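Phosphatidylinositol transfer protein SFH5 (Saccharomyces cerevisiae, PDB 6W32) binds heme b and carries phosphatidylinositol between membranes, regulating phosphatidylinositol 4,5-bisphosphate homeostasis at the plasma membrane. Local coordinates at residues K65-K76 against F171-M179; K131-G139 against R158-L169. All coordinates share one frame; numbering follows the deposited sequence.

Contact 1. Residues K65-K76 against F171-M179; sequences KIADRLTYKLCK and FTSSDNNYM
Lys73 makes the main polar link of the contact. Its ammonium donates a hydrogen bond to a backbone carbonyl, NZ of Lys73 to O of Asn177 at 3.0 Å, arriving almost head-on with a C=O...N angle of 168°. The same nitrogen sits over one face of the Tyr178 ring, displaced toward its rim, in a cation-pi interaction with NZ 4.0 Å from the ring centroid. The chain leaves the helix with CG trans to the backbone N (chi1 -163°) and bends at its last two torsions, which bring NZ to both partners. Glu214 ties the two residues together from outside: its backbone O takes a further hydrogen bond from Lys73 and its carboxylate one from Tyr178 OH.

The apolar part lies one helical turn back. Methyl CD2 of Leu70 stands over the middle of the Phe171 ring, 9° off the normal, in a CH-pi contact whose nearest carbon is CG of Phe171 at 3.8 Å. Ile66 continues this patch, its CG2 4.3 Å from CB of Phe171.

Arg69 lays its aliphatic base along the loop backbone, with CB 3.7 Å from O of Phe171. Its guanidinium turns an edge toward the Thr172 carbonyl, NE of Arg69 lying 4.1 Å from O of Thr172, beyond hydrogen-bonding distance.

Helix 64-77 thus docks on the loop that joins helix 151-166 to strand 179-184 of the mixed sheet. Helices 16-36 and 82-98 pack on other residues of helix 64-77, through Thr71 and Leu74 respectively, while Tyr46 meets the Phe171 ring.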
loop_
_atom_site.group_PDB
_atom_site.type_symbol
_atom_site.label_atom_id
_atom_site.label_comp_id
_atom_site.label_asym_id
_atom_site.label_seq_id
_atom_site.Cartn_x
_atom_site.Cartn_y
_atom_site.Cartn_z
ATOM N N LYS A 65 -2.942 -21.045 -2.969
ATOM C CA LYS A 65 -4.101 -20.171 -2.936
ATOM C C LYS A 65 -3.693 -18.715 -2.769
ATOM O O LYS A 65 -4.446 -17.842 -3.200
ATOM C CB LYS A 65 -5.141 -20.583 -1.882
ATOM C CG LYS A 65 -4.639 -21.130 -0.565
ATOM C CD LYS A 65 -5.801 -21.170 0.469
ATOM C CE LYS A 65 -5.875 -19.892 1.342
ATOM N NZ LYS A 65 -5.020 -19.912 2.589
ATOM N N ILE A 66 -2.505 -18.417 -2.226
ATOM C CA ILE A 66 -2.108 -17.012 -2.156
ATOM C C ILE A 66 -1.637 -16.530 -3.512
ATOM O O ILE A 66 -1.973 -15.432 -3.958
ATOM C CB ILE A 66 -1.032 -16.779 -1.088
ATOM C CG1 ILE A 66 -1.569 -17.126 0.303
ATOM C CG2 ILE A 66 -0.607 -15.333 -1.140
ATOM C CD1 ILE A 66 -0.722 -16.588 1.471
ATOM N N ALA A 67 -0.818 -17.333 -4.174
ATOM C CA ALA A 67 -0.417 -17.009 -5.529
ATOM C C ALA A 67 -1.641 -16.816 -6.414
ATOM O O ALA A 67 -1.694 -15.892 -7.226
ATOM C CB ALA A 67 0.503 -18.110 -6.064
ATOM N N ASP A 68 -2.665 -17.633 -6.230
ATOM C CA ASP A 68 -3.831 -17.498 -7.102
ATOM C C ASP A 68 -4.661 -16.250 -6.780
ATOM O O ASP A 68 -5.112 -15.552 -7.700
ATOM C CB ASP A 68 -4.671 -18.768 -7.030
ATOM C CG ASP A 68 -4.008 -19.932 -7.779
ATOM O OD1 ASP A 68 -4.620 -21.031 -7.808
ATOM O OD2 ASP A 68 -2.884 -19.740 -8.334
ATOM N N ARG A 69 -4.865 -15.929 -5.498
ATOM C CA ARG A 69 -5.621 -14.717 -5.209
ATOM C C ARG A 69 -4.887 -13.488 -5.708
ATOM O O ARG A 69 -5.512 -12.518 -6.147
ATOM C CB ARG A 69 -5.923 -14.576 -3.720
ATOM C CG ARG A 69 -6.401 -15.822 -3.037
ATOM C CD ARG A 69 -7.788 -16.248 -3.438
ATOM N NE ARG A 69 -8.824 -15.464 -2.773
ATOM C CZ ARG A 69 -9.760 -14.760 -3.420
ATOM N NH1 ARG A 69 -10.685 -14.063 -2.736
ATOM N NH2 ARG A 69 -9.765 -14.752 -4.759
ATOM N N LEU A 70 -3.560 -13.494 -5.650
ATOM C CA LEU A 70 -2.848 -12.307 -6.104
ATOM C C LEU A 70 -2.929 -12.148 -7.622
ATOM O O LEU A 70 -3.064 -11.022 -8.121
ATOM C CB LEU A 70 -1.409 -12.323 -5.609
ATOM C CG LEU A 70 -1.253 -12.134 -4.097
ATOM C CD1 LEU A 70 0.172 -12.333 -3.740
ATOM C CD2 LEU A 70 -1.677 -10.758 -3.674
ATOM N N THR A 71 -2.883 -13.242 -8.393
ATOM C CA THR A 71 -3.029 -12.998 -9.825
ATOM C C THR A 71 -4.476 -12.645 -10.178
ATOM O O THR A 71 -4.694 -11.848 -11.101
ATOM C CB THR A 71 -2.483 -14.168 -10.663
ATOM O OG1 THR A 71 -3.482 -15.151 -10.879
ATOM C CG2 THR A 71 -1.355 -14.837 -9.987
ATOM N N TYR A 72 -5.470 -13.175 -9.439
ATOM C CA TYR A 72 -6.849 -12.676 -9.562
ATOM C C TYR A 72 -6.906 -11.166 -9.361
ATOM O O TYR A 72 -7.429 -10.414 -10.199
ATOM C CB TYR A 72 -7.772 -13.347 -8.538
ATOM C CG TYR A 72 -9.229 -12.918 -8.703
ATOM C CD1 TYR A 72 -10.081 -13.599 -9.588
ATOM C CD2 TYR A 72 -9.746 -11.826 -8.010
ATOM C CE1 TYR A 72 -11.376 -13.215 -9.772
ATOM C CE2 TYR A 72 -11.046 -11.431 -8.203
ATOM C CZ TYR A 72 -11.860 -12.133 -9.081
ATOM O OH TYR A 72 -13.179 -11.750 -9.271
ATOM N N LYS A 73 -6.200 -10.723 -8.364
ATOM C CA LYS A 73 -6.181 -9.353 -8.000
ATOM C C LYS A 73 -5.663 -8.572 -9.155
ATOM O O LYS A 73 -6.074 -7.481 -9.372
ATOM C CB LYS A 73 -5.260 -9.205 -6.833
ATOM C CG LYS A 73 -5.424 -7.936 -6.081
ATOM C CD LYS A 73 -4.632 -8.034 -4.822
ATOM C CE LYS A 73 -5.503 -8.521 -3.712
ATOM N NZ LYS A 73 -6.270 -7.365 -3.253
ATOM N N LEU A 74 -4.714 -9.106 -9.881
ATOM C CA LEU A 74 -4.128 -8.362 -10.989
ATOM C C LEU A 74 -5.012 -8.385 -12.240
ATOM O O LEU A 74 -5.062 -7.386 -12.977
ATOM C CB LEU A 74 -2.719 -8.894 -11.295
ATOM C CG LEU A 74 -1.516 -8.196 -10.661
ATOM C CD1 LEU A 74 -0.303 -9.092 -10.730
ATOM C CD2 LEU A 74 -1.281 -6.923 -11.405
ATOM N N CYS A 75 -5.710 -9.491 -12.507
ATOM C CA CYS A 75 -6.725 -9.492 -13.565
ATOM C C CYS A 75 -7.833 -8.475 -13.307
ATOM O O CYS A 75 -8.199 -7.704 -14.213
ATOM C CB CYS A 75 -7.342 -10.886 -13.691
ATOM S SG CYS A 75 -6.115 -12.280 -13.861
ATOM N N LYS A 76 -8.386 -8.476 -12.074
ATOM C CA LYS A 76 -9.416 -7.508 -11.712
ATOM C C LYS A 76 -8.933 -6.086 -11.939
ATOM O O LYS A 76 -9.662 -5.235 -12.463
ATOM C CB LYS A 76 -9.796 -7.707 -10.262
ATOM C CG LYS A 76 -11.148 -7.143 -9.881
ATOM C CD LYS A 76 -11.265 -6.698 -8.404
ATOM C CE LYS A 76 -12.403 -5.659 -8.236
ATOM N NZ LYS A 76 -12.599 -4.760 -9.449
ATOM N N PHE A 171 -4.219 -12.429 2.262
ATOM C CA PHE A 171 -4.711 -12.331 0.903
ATOM C C PHE A 171 -5.705 -13.419 0.568
ATOM O O PHE A 171 -6.495 -13.238 -0.370
ATOM C CB PHE A 171 -3.543 -12.359 -0.050
ATOM C CG PHE A 171 -2.759 -11.089 -0.046
ATOM C CD1 PHE A 171 -3.386 -9.888 -0.263
ATOM C CD2 PHE A 171 -1.396 -11.094 0.201
ATOM C CE1 PHE A 171 -2.674 -8.716 -0.255
ATOM C CE2 PHE A 171 -0.671 -9.911 0.212
ATOM C CZ PHE A 171 -1.301 -8.730 -0.033
ATOM N N THR A 172 -5.708 -14.524 1.325
ATOM C CA THR A 172 -6.719 -15.564 1.132
ATOM C C THR A 172 -8.081 -15.172 1.673
ATOM O O THR A 172 -9.070 -15.830 1.340
ATOM C CB THR A 172 -6.302 -16.873 1.796
ATOM O OG1 THR A 172 -6.571 -16.796 3.200
ATOM C CG2 THR A 172 -4.850 -17.114 1.593
ATOM N N SER A 173 -8.165 -14.139 2.493
ATOM C CA SER A 173 -9.428 -13.831 3.132
ATOM C C SER A 173 -10.283 -12.924 2.246
ATOM O O SER A 173 -9.839 -12.374 1.235
ATOM C CB SER A 173 -9.183 -13.192 4.496
ATOM O OG SER A 173 -9.073 -11.789 4.375
ATOM N N SER A 174 -11.545 -12.793 2.633
ATOM C CA SER A 174 -12.457 -11.867 1.980
ATOM C C SER A 174 -12.671 -10.596 2.791
ATOM O O SER A 174 -13.157 -9.598 2.236
ATOM C CB SER A 174 -13.789 -12.557 1.727
ATOM O OG SER A 174 -14.058 -13.448 2.801
ATOM N N ASP A 175 -12.291 -10.609 4.075
ATOM C CA ASP A 175 -12.414 -9.463 4.966
ATOM C C ASP A 175 -11.073 -8.810 5.316
ATOM O O ASP A 175 -11.049 -7.891 6.145
ATOM C CB ASP A 175 -13.148 -9.872 6.260
ATOM C CG ASP A 175 -12.368 -10.893 7.109
ATOM O OD1 ASP A 175 -11.393 -11.481 6.600
ATOM O OD2 ASP A 175 -12.729 -11.108 8.297
ATOM N N ASN A 176 -9.947 -9.300 4.777
ATOM C CA ASN A 176 -8.660 -8.684 5.092
ATOM C C ASN A 176 -7.670 -8.758 3.930
ATOM O O ASN A 176 -6.470 -8.945 4.149
ATOM C CB ASN A 176 -8.030 -9.293 6.342
ATOM C CG ASN A 176 -7.030 -8.365 6.976
ATOM O OD1 ASN A 176 -7.307 -7.161 7.142
ATOM N ND2 ASN A 176 -5.836 -8.891 7.274
ATOM N N ASN A 177 -8.147 -8.652 2.691
ATOM C CA ASN A 177 -7.252 -8.612 1.538
ATOM C C ASN A 177 -7.170 -7.223 0.913
ATOM O O ASN A 177 -6.839 -7.101 -0.269
ATOM C CB ASN A 177 -7.670 -9.640 0.481
ATOM C CG ASN A 177 -9.142 -9.558 0.143
ATOM O OD1 ASN A 177 -9.875 -8.811 0.778
ATOM N ND2 ASN A 177 -9.593 -10.349 -0.823
ATOM N N TYR A 178 -7.486 -6.176 1.665
ATOM C CA TYR A 178 -7.260 -4.810 1.231
ATOM C C TYR A 178 -6.893 -4.006 2.463
ATOM O O TYR A 178 -7.072 -4.460 3.594
ATOM C CB TYR A 178 -8.486 -4.168 0.577
ATOM C CG TYR A 178 -8.893 -4.668 -0.794
ATOM C CD1 TYR A 178 -9.521 -5.880 -0.950
ATOM C CD2 TYR A 178 -8.715 -3.878 -1.920
ATOM C CE1 TYR A 178 -9.925 -6.306 -2.196
ATOM C CE2 TYR A 178 -9.110 -4.302 -3.167
ATOM C CZ TYR A 178 -9.709 -5.513 -3.299
ATOM O OH TYR A 178 -10.109 -5.965 -4.539
ATOM N N MET A 179 -6.434 -2.781 2.238
ATOM C CA MET A 179 -5.910 -1.912 3.282
ATOM C C MET A 179 -6.762 -0.650 3.371
ATOM O O MET A 179 -7.501 -0.308 2.445
ATOM C CB MET A 179 -4.461 -1.543 2.968
ATOM C CG MET A 179 -3.633 -0.860 4.052
ATOM S SD MET A 179 -1.902 -0.841 3.479
ATOM C CE MET A 179 -2.275 -0.292 1.823
#

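Contact 2. Residues K131-G139 against R158-L169; sequences KAVTWNLYG and RIGLMEKGLSLL. With HEM (protoporphyrin IX containing Fe), chain D.
Strand 132-136 and helix 158-166 run nearly antiparallel, at 163° with 8.6 Å between their axes, and Ala132, Thr134 and Asn136 point their side chains at the helix and the turn after it. At the far end from the heme the packing is apolar: CB of Ala132 lies 3.7 Å from CD2 of Leu169 and also touches CB of Leu168. Midway, Thr134 sets its methyl against Gly165, CG2 to CA at 4.1 Å, where the helix has no side chain to hold the strand off. CD2 of Leu161 reaches ND2 of Asn136.

Toward the heme the contact turns polar. OD1 of Asn136 lies over one face of the Arg158 guanidinium, 3.4 Å from CZ of Arg158 and offset toward the rim, with the amide and guanidinium planes 58° apart; its angle to NE is too poor for a hydrogen bond. CB of Asn136 also sits over the centre of the Tyr138 ring.

Arg158 extends with CG trans to its backbone N (chi1 179°) and bends at chi2, directing its NE and NH2 edge to one heme propionate. NE donates to heme O2A at 3.0 Å and more weakly to O1A, and NH2 also donates to O2A. Tyr138 OH gives O1A a hydrogen bond of 2.6 Å, roughly in the plane of its ring.

Tyr138, in the short 3-10 segment just past the strand, and Arg158 of the helix therefore grip a single carboxylate with four bonds, one of them weak. The arginine's positive charge would probably favour the ionised carboxylate, whose rotation this two-residue grip probably fixes.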
loop_
_atom_site.group_PDB
_atom_site.type_symbol
_atom_site.label_atom_id
_atom_site.label_comp_id
_atom_site.label_asym_id
_atom_site.label_seq_id
_atom_site.Cartn_x
_atom_site.Cartn_y
_atom_site.Cartn_z
ATOM N N LYS A 131 -9.424 -3.488 8.816
ATOM C CA LYS A 131 -8.629 -4.006 9.919
ATOM C C LYS A 131 -7.160 -3.584 9.850
ATOM O O LYS A 131 -6.550 -3.295 10.879
ATOM C CB LYS A 131 -8.716 -5.529 9.943
ATOM C CG LYS A 131 -10.125 -6.086 9.917
ATOM C CD LYS A 131 -10.071 -7.562 9.526
ATOM C CE LYS A 131 -11.338 -8.281 9.921
ATOM N NZ LYS A 131 -11.188 -9.732 9.732
ATOM N N ALA A 132 -6.559 -3.546 8.673
ATOM C CA ALA A 132 -5.208 -3.012 8.522
ATOM C C ALA A 132 -5.302 -1.577 8.030
ATOM O O ALA A 132 -5.859 -1.325 6.959
ATOM C CB ALA A 132 -4.389 -3.855 7.547
ATOM N N VAL A 133 -4.761 -0.641 8.798
ATOM C CA VAL A 133 -4.792 0.779 8.471
ATOM C C VAL A 133 -3.377 1.317 8.560
ATOM O O VAL A 133 -2.630 0.939 9.475
ATOM C CB VAL A 133 -5.722 1.553 9.442
ATOM C CG1 VAL A 133 -5.959 2.968 8.969
ATOM C CG2 VAL A 133 -7.058 0.862 9.600
ATOM N N THR A 134 -2.995 2.210 7.640
ATOM C CA THR A 134 -1.793 3.015 7.880
ATOM C C THR A 134 -2.175 4.481 7.982
ATOM O O THR A 134 -3.181 4.921 7.417
ATOM C CB THR A 134 -0.681 2.876 6.817
ATOM O OG1 THR A 134 -1.031 3.607 5.635
ATOM C CG2 THR A 134 -0.423 1.463 6.461
ATOM N N TRP A 135 -1.352 5.238 8.687
ATOM C CA TRP A 135 -1.698 6.603 9.021
ATOM C C TRP A 135 -0.496 7.493 8.758
ATOM O O TRP A 135 0.595 7.223 9.260
ATOM C CB TRP A 135 -2.101 6.730 10.492
ATOM C CG TRP A 135 -3.164 5.810 11.057
ATOM C CD1 TRP A 135 -3.124 4.437 11.185
ATOM C CD2 TRP A 135 -4.392 6.232 11.651
ATOM N NE1 TRP A 135 -4.279 3.992 11.818
ATOM C CE2 TRP A 135 -5.067 5.077 12.103
ATOM C CE3 TRP A 135 -4.984 7.480 11.839
ATOM C CZ2 TRP A 135 -6.305 5.139 12.726
ATOM C CZ3 TRP A 135 -6.198 7.549 12.453
ATOM C CH2 TRP A 135 -6.862 6.379 12.893
ATOM N N ASN A 136 -0.698 8.577 8.027
ATOM C CA ASN A 136 0.347 9.566 7.828
ATOM C C ASN A 136 -0.048 10.844 8.547
ATOM O O ASN A 136 -1.107 11.412 8.273
ATOM C CB ASN A 136 0.586 9.825 6.345
ATOM C CG ASN A 136 1.008 8.584 5.614
ATOM O OD1 ASN A 136 0.190 7.928 4.952
ATOM N ND2 ASN A 136 2.277 8.226 5.750
ATOM N N LEU A 137 0.777 11.274 9.494
ATOM C CA LEU A 137 0.463 12.473 10.256
ATOM C C LEU A 137 1.096 13.675 9.575
ATOM O O LEU A 137 1.860 14.435 10.168
ATOM C CB LEU A 137 0.919 12.325 11.701
ATOM C CG LEU A 137 0.338 11.053 12.294
ATOM C CD1 LEU A 137 0.818 10.835 13.687
ATOM C CD2 LEU A 137 -1.169 11.135 12.242
ATOM N N TYR A 138 0.745 13.822 8.299
ATOM C CA TYR A 138 1.417 14.805 7.460
ATOM C C TYR A 138 1.232 16.234 7.967
ATOM O O TYR A 138 2.122 17.070 7.796
ATOM C CB TYR A 138 0.927 14.675 6.023
ATOM C CG TYR A 138 1.510 13.493 5.273
ATOM C CD1 TYR A 138 2.748 12.954 5.606
ATOM C CD2 TYR A 138 0.822 12.920 4.214
ATOM C CE1 TYR A 138 3.264 11.862 4.893
ATOM C CE2 TYR A 138 1.349 11.844 3.502
ATOM C CZ TYR A 138 2.552 11.330 3.842
ATOM O OH TYR A 138 3.009 10.269 3.116
ATOM N N GLY A 139 0.126 16.528 8.634
ATOM C CA GLY A 139 -0.063 17.871 9.165
ATOM C C GLY A 139 1.025 18.312 10.125
ATOM O O GLY A 139 1.335 19.501 10.217
ATOM N N ARG A 158 8.114 6.231 2.547
ATOM C CA ARG A 158 6.683 5.931 2.443
ATOM C C ARG A 158 6.411 4.566 1.819
ATOM O O ARG A 158 5.542 3.824 2.295
ATOM C CB ARG A 158 5.974 7.001 1.627
ATOM C CG ARG A 158 4.480 6.705 1.476
ATOM C CD ARG A 158 3.571 7.324 2.576
ATOM N NE ARG A 158 2.177 6.991 2.291
ATOM C CZ ARG A 158 1.625 5.843 2.664
ATOM N NH1 ARG A 158 2.357 4.987 3.357
ATOM N NH2 ARG A 158 0.370 5.540 2.352
ATOM N N ILE A 159 7.086 4.225 0.724
ATOM C CA ILE A 159 6.954 2.848 0.260
ATOM C C ILE A 159 7.266 1.886 1.392
ATOM O O ILE A 159 6.734 0.776 1.441
ATOM C CB ILE A 159 7.859 2.579 -0.960
ATOM C CG1 ILE A 159 7.658 3.654 -2.024
ATOM C CG2 ILE A 159 7.513 1.247 -1.551
ATOM C CD1 ILE A 159 6.210 3.856 -2.463
ATOM N N GLY A 160 8.147 2.279 2.310
ATOM C CA GLY A 160 8.439 1.411 3.431
ATOM C C GLY A 160 7.218 1.208 4.302
ATOM O O GLY A 160 6.939 0.094 4.758
ATOM N N LEU A 161 6.452 2.277 4.526
ATOM C CA LEU A 161 5.226 2.115 5.290
ATOM C C LEU A 161 4.196 1.316 4.492
ATOM O O LEU A 161 3.536 0.429 5.038
ATOM C CB LEU A 161 4.706 3.486 5.712
ATOM C CG LEU A 161 3.562 3.599 6.724
ATOM C CD1 LEU A 161 3.925 2.884 7.981
ATOM C CD2 LEU A 161 3.218 5.068 7.009
ATOM N N MET A 162 4.085 1.569 3.189
ATOM C CA MET A 162 3.178 0.778 2.374
ATOM C C MET A 162 3.437 -0.709 2.517
ATOM O O MET A 162 2.515 -1.490 2.760
ATOM C CB MET A 162 3.282 1.175 0.913
ATOM C CG MET A 162 2.315 0.383 0.029
ATOM S SD MET A 162 0.541 0.644 0.391
ATOM C CE MET A 162 -0.223 -0.403 -0.848
ATOM N N GLU A 163 4.686 -1.126 2.387
ATOM C CA GLU A 163 4.979 -2.553 2.438
ATOM C C GLU A 163 4.716 -3.140 3.823
ATOM O O GLU A 163 4.139 -4.224 3.929
ATOM C CB GLU A 163 6.412 -2.794 1.987
ATOM C CG GLU A 163 6.583 -2.582 0.500
ATOM C CD GLU A 163 6.179 -3.811 -0.309
ATOM O OE1 GLU A 163 5.988 -4.888 0.294
ATOM O OE2 GLU A 163 6.098 -3.717 -1.550
ATOM N N LYS A 164 5.108 -2.441 4.895
ATOM C CA LYS A 164 4.802 -2.910 6.247
ATOM C C LYS A 164 3.296 -3.088 6.450
ATOM O O LYS A 164 2.853 -4.009 7.151
ATOM C CB LYS A 164 5.354 -1.932 7.285
ATOM C CG LYS A 164 6.847 -2.062 7.634
ATOM C CD LYS A 164 7.214 -1.211 8.856
ATOM C CE LYS A 164 8.532 -0.453 8.703
ATOM N NZ LYS A 164 8.295 1.047 8.623
ATOM N N GLY A 165 2.486 -2.215 5.845
ATOM C CA GLY A 165 1.046 -2.366 5.971
ATOM C C GLY A 165 0.574 -3.700 5.433
ATOM O O GLY A 165 -0.181 -4.419 6.098
ATOM N N LEU A 166 1.052 -4.067 4.236
ATOM C CA LEU A 166 0.624 -5.301 3.604
ATOM C C LEU A 166 1.181 -6.529 4.291
ATOM O O LEU A 166 0.691 -7.633 4.013
ATOM C CB LEU A 166 1.021 -5.340 2.137
ATOM C CG LEU A 166 0.857 -4.078 1.305
ATOM C CD1 LEU A 166 1.569 -4.230 -0.020
ATOM C CD2 LEU A 166 -0.600 -3.818 1.084
ATOM N N SER A 167 2.161 -6.394 5.192
ATOM C CA SER A 167 2.477 -7.609 5.938
ATOM C C SER A 167 1.370 -8.002 6.896
ATOM O O SER A 167 1.475 -9.058 7.520
ATOM C CB SER A 167 3.762 -7.483 6.752
ATOM O OG SER A 167 3.912 -8.660 7.563
ATOM N N LEU A 168 0.331 -7.180 7.028
ATOM C CA LEU A 168 -0.771 -7.417 7.944
ATOM C C LEU A 168 -2.002 -7.951 7.240
ATOM O O LEU A 168 -3.035 -8.171 7.879
ATOM C CB LEU A 168 -1.116 -6.125 8.698
ATOM C CG LEU A 168 0.058 -5.735 9.590
ATOM C CD1 LEU A 168 -0.263 -4.596 10.494
ATOM C CD2 LEU A 168 0.552 -6.954 10.385
ATOM N N LEU A 169 -1.925 -8.163 5.947
ATOM C CA LEU A 169 -3.079 -8.644 5.218
ATOM C C LEU A 169 -3.033 -10.160 5.117
ATOM O O LEU A 169 -1.976 -10.790 5.241
ATOM C CB LEU A 169 -3.130 -8.018 3.824
ATOM C CG LEU A 169 -3.322 -6.503 3.775
ATOM C CD1 LEU A 169 -3.543 -6.096 2.369
ATOM C CD2 LEU A 169 -4.505 -6.112 4.589
HETATM C CHA HEM D . -1.740 12.306 -1.527
HETATM C CHB HEM D . 1.350 14.759 1.200
HETATM C CHC HEM D . -2.009 18.170 1.876
HETATM C CHD HEM D . -5.290 15.437 -0.473
HETATM C C1A HEM D . -0.623 12.688 -0.834
HETATM C C2A HEM D . 0.610 11.960 -0.868
HETATM C C3A HEM D . 1.512 12.644 -0.136
HETATM C C4A HEM D . 0.818 13.810 0.388
HETATM C CMA HEM D . 2.995 12.342 0.194
HETATM C CAA HEM D . 0.711 10.693 -1.734
HETATM C CBA HEM D . 0.746 9.349 -1.044
HETATM C CGA HEM D . 0.527 9.318 0.420
HETATM O O1A HEM D . 1.522 9.755 1.081
HETATM O O2A HEM D . -0.074 8.247 0.763
HETATM C C1B HEM D . 0.736 15.920 1.571
HETATM C C2B HEM D . 1.364 16.977 2.313
HETATM C C3B HEM D . 0.450 17.930 2.507
HETATM C C4B HEM D . -0.803 17.501 1.886
HETATM C CMB HEM D . 2.836 16.934 2.775
HETATM C CAB HEM D . 0.653 19.252 3.279
HETATM C CBB HEM D . 0.337 20.421 2.754
HETATM C C1C HEM D . -3.212 17.764 1.329
HETATM C C2C HEM D . -4.515 18.468 1.321
HETATM C C3C HEM D . -5.413 17.699 0.664
HETATM C C4C HEM D . -4.731 16.486 0.237
HETATM C CMC HEM D . -4.816 19.847 1.965
HETATM C CAC HEM D . -6.914 18.020 0.422
HETATM C CBC HEM D . -7.875 17.079 0.574
HETATM C C1D HEM D . -4.644 14.365 -1.026
HETATM C C2D HEM D . -5.211 13.383 -1.919
HETATM C C3D HEM D . -4.058 12.432 -2.251
HETATM C C4D HEM D . -2.944 12.930 -1.521
HETATM C CMD HEM D . -6.644 13.271 -2.447
HETATM C CAD HEM D . -4.012 11.160 -3.107
HETATM C CBD HEM D . -3.892 9.981 -2.135
HETATM C CGD HEM D . -3.961 8.702 -2.931
HETATM O O1D HEM D . -3.723 7.603 -2.330
HETATM O O2D HEM D . -3.992 8.813 -4.204
HETATM N NA HEM D . -0.469 13.816 -0.078
HETATM N NB HEM D . -0.576 16.267 1.326
HETATM N NC HEM D . -3.422 16.610 0.660
HETATM N ND HEM D . -3.283 14.068 -0.829
HETATM FE FE HEM D . -1.969 15.142 0.363
#

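Overall arrangement
Contact 2 is buried, its centre about 6 Å from the centre of the chain, within the CRAL-TRIO region, whereas contact 1 is only partly buried and lies farther out. They share no segment, but 171-179 follows 158-169 almost at once: helix 151-166 supplies contact 2 and the loop leaving it contact 1. Both segments of contact 2 lie between those of contact 1 in the chain. A salt bridge from Asp175 to Lys131 joins them directly, and Met179 packs on Met162. Their chemistry differs accordingly. The outer contact spends its lysine on a backbone carbonyl and an aromatic face, plain docking of helix 64-77 onto a loop; the inner one turns its arginine and tyrosine to the heme.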